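Long-range contacts in ileal bile acid-binding protein (PDB 3ELZ), which probably carries bile acids and fatty acids through the cytoplasm, as a small calycin-type beta-barrel that holds cholate in its interior: residues Trp10-Gln15 against Asp37-Thr42; Glu16-Phe21 against Ala125-Thr130. One frame throughout, in Å; residues are numbered along the deposited sequence.

Contact 1: residues Trp10-Gln15 against Asp37-Thr42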
# COMPACT_ATOMS: atom_id res chain seq x y z
N TRP A 10 12.24 2.51 -0.51
CA TRP A 10 11.97 1.06 -0.55
C TRP A 10 11.61 0.59 -1.96
O TRP A 10 11.03 1.35 -2.73
CB TRP A 10 10.83 0.70 0.40
CG TRP A 10 11.02 1.17 1.81
CD1 TRP A 10 10.75 2.42 2.30
CD2 TRP A 10 11.52 0.41 2.91
NE1 TRP A 10 11.05 2.48 3.64
CE2 TRP A 10 11.52 1.25 4.04
CE3 TRP A 10 11.97 -0.92 3.05
CZ2 TRP A 10 11.96 0.82 5.30
CZ3 TRP A 10 12.40 -1.35 4.31
CH2 TRP A 10 12.39 -0.48 5.41
N GLU A 11 11.95 -0.65 -2.29
CA GLU A 11 11.69 -1.20 -3.62
C GLU A 11 11.06 -2.59 -3.56
O GLU A 11 11.54 -3.45 -2.82
CB GLU A 11 12.97 -1.22 -4.46
CG GLU A 11 12.75 -1.63 -5.92
CD GLU A 11 14.02 -1.56 -6.76
OE1 GLU A 11 15.02 -2.23 -6.41
OE2 GLU A 11 14.02 -0.83 -7.78
N THR A 12 10.01 -2.81 -4.34
CA THR A 12 9.31 -4.11 -4.34
C THR A 12 10.28 -5.24 -4.70
O THR A 12 11.06 -5.12 -5.65
CB THR A 12 8.08 -4.11 -5.30
OG1 THR A 12 7.16 -3.08 -4.91
CG2 THR A 12 7.33 -5.46 -5.24
N GLU A 13 10.24 -6.32 -3.93
CA GLU A 13 10.99 -7.52 -4.26
C GLU A 13 10.10 -8.75 -4.46
O GLU A 13 10.46 -9.65 -5.21
CB GLU A 13 12.11 -7.79 -3.24
CG GLU A 13 11.64 -8.05 -1.81
CD GLU A 13 12.70 -8.69 -0.93
OE1 GLU A 13 13.87 -8.76 -1.34
OE2 GLU A 13 12.35 -9.13 0.18
N SER A 14 8.95 -8.79 -3.78
CA SER A 14 7.98 -9.88 -3.98
C SER A 14 6.52 -9.44 -3.81
O SER A 14 6.22 -8.50 -3.08
CB SER A 14 8.30 -11.09 -3.08
OG SER A 14 7.98 -10.85 -1.72
N GLN A 15 5.64 -10.13 -4.54
CA GLN A 15 4.20 -10.00 -4.38
C GLN A 15 3.59 -11.40 -4.32
O GLN A 15 3.66 -12.16 -5.29
CB GLN A 15 3.56 -9.23 -5.54
CG GLN A 15 4.17 -7.89 -5.83
CD GLN A 15 3.18 -6.91 -6.40
OE1 GLN A 15 3.32 -6.46 -7.53
NE2 GLN A 15 2.15 -6.59 -5.63
N ASP A 37 5.45 -8.38 -12.78
CA ASP A 37 6.88 -8.11 -12.57
C ASP A 37 7.22 -6.61 -12.44
O ASP A 37 8.39 -6.23 -12.47
CB ASP A 37 7.73 -8.78 -13.66
CG ASP A 37 7.24 -8.49 -15.07
OD1 ASP A 37 6.08 -8.04 -15.23
OD2 ASP A 37 8.02 -8.71 -16.02
N PHE A 38 6.19 -5.77 -12.27
CA PHE A 38 6.40 -4.34 -12.00
C PHE A 38 6.94 -4.12 -10.58
O PHE A 38 6.36 -4.62 -9.62
CB PHE A 38 5.12 -3.52 -12.23
CG PHE A 38 5.18 -2.13 -11.66
CD1 PHE A 38 5.93 -1.13 -12.30
CD2 PHE A 38 4.50 -1.81 -10.48
CE1 PHE A 38 6.01 0.15 -11.78
CE2 PHE A 38 4.57 -0.53 -9.95
CZ PHE A 38 5.33 0.46 -10.61
N LYS A 39 8.03 -3.36 -10.47
CA LYS A 39 8.68 -3.09 -9.18
C LYS A 39 8.49 -1.64 -8.71
O LYS A 39 9.14 -0.72 -9.21
CB LYS A 39 10.18 -3.43 -9.25
CG LYS A 39 10.59 -4.82 -8.72
CD LYS A 39 9.50 -5.90 -8.88
CE LYS A 39 10.01 -7.29 -8.50
NZ LYS A 39 10.79 -7.91 -9.61
N LEU A 40 7.61 -1.45 -7.74
CA LEU A 40 7.30 -0.12 -7.20
C LEU A 40 8.39 0.40 -6.26
O LEU A 40 8.90 -0.34 -5.42
CB LEU A 40 5.95 -0.17 -6.47
CG LEU A 40 5.48 1.08 -5.71
CD1 LEU A 40 5.05 2.19 -6.66
CD2 LEU A 40 4.37 0.73 -4.75
N VAL A 41 8.71 1.68 -6.39
CA VAL A 41 9.59 2.36 -5.43
C VAL A 41 8.72 3.25 -4.52
O VAL A 41 7.94 4.07 -5.00
CB VAL A 41 10.73 3.17 -6.13
CG1 VAL A 41 11.52 4.02 -5.14
CG2 VAL A 41 11.66 2.23 -6.88
N THR A 42 8.86 3.04 -3.21
CA THR A 42 8.13 3.79 -2.18
C THR A 42 9.12 4.67 -1.40
O THR A 42 10.17 4.20 -0.98
CB THR A 42 7.43 2.85 -1.16
OG1 THR A 42 6.62 1.89 -1.86
CG2 THR A 42 6.56 3.64 -0.19

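Contact 2: residues Glu16-Phe21 against Ala125-Thr130. With CHD (cholic acid), chain E.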
# COMPACT_ATOMS: atom_id res chain seq x y z
N GLU A 16 3.00 -11.73 -3.17
CA GLU A 16 2.32 -13.00 -2.98
C GLU A 16 0.83 -12.74 -2.96
O GLU A 16 0.38 -11.81 -2.29
CB GLU A 16 2.77 -13.67 -1.67
CG GLU A 16 4.27 -13.61 -1.36
CD GLU A 16 5.09 -14.47 -2.29
OE1 GLU A 16 4.49 -15.19 -3.12
OE2 GLU A 16 6.34 -14.45 -2.20
N GLY A 17 0.06 -13.56 -3.67
CA GLY A 17 -1.40 -13.41 -3.75
C GLY A 17 -1.83 -12.34 -4.75
O GLY A 17 -2.98 -11.89 -4.72
N TYR A 18 -0.91 -11.95 -5.62
CA TYR A 18 -1.12 -10.85 -6.56
C TYR A 18 -2.28 -11.11 -7.54
O TYR A 18 -3.14 -10.25 -7.73
CB TYR A 18 0.19 -10.55 -7.32
CG TYR A 18 0.05 -9.52 -8.44
CD1 TYR A 18 0.02 -8.15 -8.16
CD2 TYR A 18 -0.05 -9.93 -9.76
CE1 TYR A 18 -0.11 -7.21 -9.19
CE2 TYR A 18 -0.17 -9.00 -10.79
CZ TYR A 18 -0.21 -7.65 -10.50
OH TYR A 18 -0.33 -6.75 -11.52
N GLU A 19 -2.30 -12.31 -8.12
CA GLU A 19 -3.27 -12.70 -9.14
C GLU A 19 -4.71 -12.82 -8.60
O GLU A 19 -5.63 -12.25 -9.19
CB GLU A 19 -2.86 -14.03 -9.78
CG GLU A 19 -1.49 -14.56 -9.34
CD GLU A 19 -0.40 -14.29 -10.33
OE1 GLU A 19 -0.70 -14.34 -11.54
OE2 GLU A 19 0.75 -14.04 -9.92
N PRO A 20 -4.93 -13.59 -7.50
CA PRO A 20 -6.26 -13.65 -6.89
C PRO A 20 -6.79 -12.31 -6.38
O PRO A 20 -7.98 -12.05 -6.50
CB PRO A 20 -6.05 -14.62 -5.71
CG PRO A 20 -4.87 -15.44 -6.10
CD PRO A 20 -3.98 -14.48 -6.81
N PHE A 21 -5.91 -11.49 -5.81
CA PHE A 21 -6.30 -10.16 -5.33
C PHE A 21 -6.78 -9.28 -6.49
O PHE A 21 -7.84 -8.64 -6.39
CB PHE A 21 -5.15 -9.51 -4.56
CG PHE A 21 -5.48 -8.19 -3.93
CD1 PHE A 21 -5.97 -8.12 -2.63
CD2 PHE A 21 -5.28 -6.99 -4.63
CE1 PHE A 21 -6.27 -6.89 -2.04
CE2 PHE A 21 -5.58 -5.76 -4.05
CZ PHE A 21 -6.08 -5.71 -2.75
N ALA A 125 -9.63 -11.95 -0.71
CA ALA A 125 -8.28 -12.20 -1.21
C ALA A 125 -7.25 -11.37 -0.42
O ALA A 125 -7.53 -10.23 -0.01
CB ALA A 125 -8.19 -11.88 -2.69
N VAL A 126 -6.07 -11.94 -0.22
CA VAL A 126 -4.98 -11.27 0.49
C VAL A 126 -3.76 -11.14 -0.44
O VAL A 126 -3.34 -12.11 -1.06
CB VAL A 126 -4.60 -12.00 1.81
CG1 VAL A 126 -3.47 -11.29 2.56
CG2 VAL A 126 -5.83 -12.15 2.72
N LEU A 127 -3.21 -9.93 -0.53
CA LEU A 127 -1.96 -9.67 -1.22
C LEU A 127 -0.93 -9.23 -0.17
O LEU A 127 -1.22 -8.36 0.65
CB LEU A 127 -2.13 -8.55 -2.27
CG LEU A 127 -1.12 -8.45 -3.43
CD1 LEU A 127 -1.71 -7.68 -4.61
CD2 LEU A 127 0.19 -7.80 -3.01
N VAL A 128 0.25 -9.85 -0.20
CA VAL A 128 1.38 -9.43 0.63
C VAL A 128 2.51 -8.94 -0.27
O VAL A 128 3.10 -9.70 -1.04
CB VAL A 128 1.90 -10.55 1.57
CG1 VAL A 128 3.10 -10.05 2.40
CG2 VAL A 128 0.82 -11.04 2.50
N ARG A 129 2.80 -7.65 -0.16
CA ARG A 129 3.83 -7.03 -0.96
C ARG A 129 5.02 -6.73 -0.04
O ARG A 129 4.87 -6.11 1.01
CB ARG A 129 3.28 -5.75 -1.60
CG ARG A 129 4.18 -5.10 -2.61
CD ARG A 129 3.86 -3.63 -2.68
NE ARG A 129 3.18 -3.23 -3.90
CZ ARG A 129 2.46 -2.13 -4.03
NH1 ARG A 129 2.30 -1.29 -3.01
NH2 ARG A 129 1.90 -1.86 -5.20
N THR A 130 6.19 -7.24 -0.40
CA THR A 130 7.39 -7.02 0.41
C THR A 130 8.40 -6.15 -0.34
O THR A 130 8.66 -6.37 -1.53
CB THR A 130 8.03 -8.35 0.87
OG1 THR A 130 7.00 -9.22 1.38
CG2 THR A 130 9.10 -8.11 1.95
C1 CHD E . -3.64 -3.68 -7.52
C2 CHD E . -2.60 -4.38 -6.63
C3 CHD E . -2.32 -3.54 -5.38
O3 CHD E . -1.34 -4.19 -4.60
C4 CHD E . -1.77 -2.18 -5.80
C5 CHD E . -2.80 -1.44 -6.70
C6 CHD E . -2.29 0.00 -7.06
C7 CHD E . -1.19 -0.01 -8.14
O7 CHD E . 0.09 -0.44 -7.59
C8 CHD E . -1.61 -0.84 -9.38
C9 CHD E . -2.11 -2.27 -9.01
C10 CHD E . -3.25 -2.26 -7.95
C11 CHD E . -2.44 -3.14 -10.26
C12 CHD E . -1.35 -3.08 -11.36
O12 CHD E . -0.20 -3.83 -10.93
C13 CHD E . -0.97 -1.63 -11.73
C14 CHD E . -0.50 -0.92 -10.46
C15 CHD E . 0.02 0.41 -11.02
C16 CHD E . 0.85 -0.06 -12.22
C17 CHD E . 0.37 -1.51 -12.52
C18 CHD E . -2.15 -0.90 -12.42
C19 CHD E . -4.51 -1.59 -8.52
C20 CHD E . 0.34 -1.78 -14.04
C21 CHD E . -0.32 -3.12 -14.42
C22 CHD E . 1.76 -1.71 -14.62
C23 CHD E . 1.75 -1.12 -16.02
O25 CHD E . 3.26 -0.44 -17.72
C24 CHD E . 3.14 -1.10 -16.66
O26 CHD E . 4.05 -1.73 -16.08

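Contact 1: residues Trp10-Gln15 against Asp37-Thr42
With OG1 set beside its own backbone N (chi1 -58°), Thr12 reaches the backbone of Leu40, while Lys39, bent at chi2 and chi4, lays its chain along Thr12 O. The Thr12 hydroxyl makes a weak hydrogen bond from OG1 to Leu40 O at 3.3 Å and touches Leu40 CB at 3.5 Å. The same carbonyl is gripped more firmly by the Thr12 N-H, which lies in the carbonyl plane at 2.9 Å from N to O, so one oxygen serves two donor groups of one residue. Lys39 CG comes within 3.1 Å of Thr12 O, a close approach by a strained, exposed chain whose exact placement is doubtful. Further along, Trp10 and Thr42 form an antiparallel hydrogen-bonded pair, with Trp10 N to Thr42 O at 2.7 Å and Thr42 N to Trp10 O at 2.8 Å. Glu11 and Val41 follow as a non-hydrogen-bonded pair, the extended Glu11 chain crossing Val41 CG2 obliquely. Beyond Thr12 the segments diverge, until the CA atoms of Gln15 and Asp37 stand 8.8 Å apart. A classic beta bulge at Glu13 and Ser14, both facing Thr130, marks the other edge of strand 8-16. Strands 41-47 and 124-133 flank this strand, and the connection from 8-16 to 41-47 through helices 18-24 and 29-35 is that of the fatty-acid binding protein barrel; Leu40 packs on Gln55 and Tyr57 of strand 50-57.

Contact 2: residues Glu16-Phe21 against Ala125-Thr130
Leu127 meets the segment 16-21 with every carbon of its side chain. Its CB sits over one face of the Phe21 ring, 4.1 Å from the centroid and 26° off the ring normal, a CH-pi contact. CG then comes to 3.9 Å from Tyr18 CA and equally near Glu16 O. At the tip the branches part: CD1 reaches Phe21 CD2 at 3.6 Å and also touches Tyr18 CD1 and O3 of the bound cholic acid, while CD2 stays at 4.1 Å from Glu16 O, and Gln15 packs against it. Holding CG anti to the backbone N (chi1 -176°) swings the Phe21 ring across Leu127 CB, at about a right angle to the leucine, with a ring edge toward Ala125 O. Just before the helix, Glu16 and Val128 close an antiparallel pair, Glu16 N to Val128 O and Val128 N to Glu16 O both 2.9 Å. Gly17, at the N-cap position with positive phi, then turns the chain into helix 18-24. Tyr18 OH shares a hydrogen bond with cholate O12 at 3.0 Å and has Ile32 O as a second, weak partner; Arg129 NH2 adds a weak bond to O7. Such is the helix-turn-helix lid (helices 18-24 and 29-35) over the ligand-filled barrel of the fatty-acid binding protein family.

Strand 8-16 is common to both contacts: contact 1 ties it to strand 41-47 on one side, while contact 2 begins at its end and joins the following helix to strand 124-133 on the other. Both are partly buried, about equally far from the centre of the chain, with their own centres about 13 Å apart. Contact 1 is chiefly backbone ladder, and its side chains mostly lie against main-chain atoms. Contact 2 has a single bridged pair, and apolar helix-to-strand packing does most of the work beside the steroid. They meet directly at the bulge, through probable backbone hydrogen bonds of Glu13 and Ser14 to Thr130, and then where Leu40 packs on Arg129 and Gln15 on Leu127.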